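Local structure of HTH-type transcriptional regulator Rv1985c/MT2039 (Mycobacterium tuberculosis, 3ISP) at the interface of chains A and B. The protein binds DNA as a homodimeric LysR-type transcriptional regulator, probably activating expression of the exporter LysE and repressing its own gene. Residues are numbered along the deposited sequence; one frame, centred on the assembly and turned at random. Chains: chain A/B, HTH-type transcriptional regulator Rv1985c/MT2039.

The interface of chains A and B. Residues chain A 42, 49-51; chain B 139, 154, 271, 273.
A:Gly49 to A:Val51, the loop that follows helix 34-48 of the DNA-binding domain, meets B:Trp271 and B:Leu273 at and just past the end of strand 262-271 in the regulatory domain of chain B; A:Gly49 has positive phi (86°), and the next two residues are extended. A:Val51 sets one methyl, CG2, over a face of the B:Trp271 indole, 3.4 Å from the centroid of the five-membered ring, a CH-pi contact. CG1 lies anti to the backbone N (chi1 161°), which turns CG2 toward the ring and CG1 toward B:Gly139, whose CA is 4.0 Å from it. The six-membered ring runs under the backbone at A:Val51 N, while the A:Gln50 side chain lies beyond its CZ3-CH2 rim; there the amide plane is inclined 62° to the ring, and OE1 is 3.9 Å from CZ3 of B:Trp271. B:Leu273 divides its branches: CD1 packs on the peptide linking A:Gly49 and A:Gln50, while CD2 lies against the terminal amino nitrogen NZ of A:Lys42. The lysine chain, bent at chi2 and again near its tip, extends from helix 34-48, the recognition helix of the winged helix-turn-helix, whose end thus docks on the partner's regulatory domain. The patch is small and largely apolar, part of an asymmetric interface in a homodimeric protein; this docking may depend on the crystal. On another side of A:Lys42 NZ from B:Leu273 CD2, the carbonyl O of B:Gly154 lies 4.4 Å from NZ, too long for a hydrogen bond.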
loop_
_atom_site.group_PDB
_atom_site.type_symbol
_atom_site.label_atom_id
_atom_site.label_comp_id
_atom_site.label_asym_id
_atom_site.label_seq_id
_atom_site.Cartn_x
_atom_site.Cartn_y
_atom_site.Cartn_z
ATOM N N LYS A 42 -19.337 12.801 17.596
ATOM C CA LYS A 42 -20.608 12.725 16.885
ATOM C C LYS A 42 -21.178 14.084 16.484
ATOM O O LYS A 42 -21.637 14.272 15.355
ATOM C CB LYS A 42 -21.642 12.003 17.741
ATOM C CG LYS A 42 -22.080 10.650 17.204
ATOM C CD LYS A 42 -22.777 10.795 15.861
ATOM C CE LYS A 42 -23.171 9.441 15.298
ATOM N NZ LYS A 42 -23.159 9.419 13.798
ATOM N N GLY A 49 -20.682 16.724 8.680
ATOM C CA GLY A 49 -21.446 15.902 7.765
ATOM C C GLY A 49 -20.700 14.686 7.285
ATOM O O GLY A 49 -21.129 14.028 6.341
ATOM N N GLN A 50 -19.598 14.381 7.959
ATOM C CA GLN A 50 -18.690 13.313 7.554
ATOM C C GLN A 50 -18.318 12.443 8.744
ATOM O O GLN A 50 -18.264 12.899 9.882
ATOM C CB GLN A 50 -17.406 13.909 6.980
ATOM C CG GLN A 50 -17.613 14.905 5.876
ATOM C CD GLN A 50 -17.520 14.288 4.498
ATOM O OE1 GLN A 50 -16.995 13.179 4.320
ATOM N NE2 GLN A 50 -18.014 15.014 3.506
ATOM N N VAL A 51 -18.056 11.180 8.490
ATOM C CA VAL A 51 -17.493 10.369 9.535
ATOM C C VAL A 51 -16.023 10.772 9.611
ATOM O O VAL A 51 -15.384 10.962 8.568
ATOM C CB VAL A 51 -17.699 8.889 9.223
ATOM C CG1 VAL A 51 -16.747 8.023 10.025
ATOM C CG2 VAL A 51 -19.143 8.522 9.499
ATOM N N GLY B 139 -15.154 5.161 6.935
ATOM C CA GLY B 139 -15.586 6.489 6.550
ATOM C C GLY B 139 -15.219 6.867 5.134
ATOM O O GLY B 139 -15.063 8.034 4.821
ATOM N N GLY B 154 -22.136 3.223 13.308
ATOM C CA GLY B 154 -22.232 4.600 12.871
ATOM C C GLY B 154 -23.204 4.793 11.733
ATOM O O GLY B 154 -23.287 5.873 11.145
ATOM N N TRP B 271 -24.227 6.578 6.776
ATOM C CA TRP B 271 -23.879 7.271 8.004
ATOM C C TRP B 271 -25.130 7.833 8.684
ATOM O O TRP B 271 -25.968 8.496 8.044
ATOM C CB TRP B 271 -22.835 8.374 7.746
ATOM C CG TRP B 271 -21.551 7.875 7.101
ATOM C CD1 TRP B 271 -21.018 6.625 7.203
ATOM C CD2 TRP B 271 -20.642 8.631 6.277
ATOM N NE1 TRP B 271 -19.853 6.548 6.483
ATOM C CE2 TRP B 271 -19.595 7.764 5.908
ATOM C CE3 TRP B 271 -20.617 9.954 5.811
ATOM C CZ2 TRP B 271 -18.531 8.173 5.094
ATOM C CZ3 TRP B 271 -19.560 10.360 5.002
ATOM C CH2 TRP B 271 -18.531 9.471 4.652
ATOM N N LEU B 273 -25.951 10.379 10.271
ATOM C CA LEU B 273 -25.736 11.794 10.465
ATOM C C LEU B 273 -26.870 12.458 9.733
ATOM O O LEU B 273 -27.375 11.921 8.747
ATOM C CB LEU B 273 -24.433 12.231 9.802
ATOM C CG LEU B 273 -23.114 11.644 10.283
ATOM C CD1 LEU B 273 -21.970 12.139 9.405
ATOM C CD2 LEU B 273 -22.881 12.007 11.745
#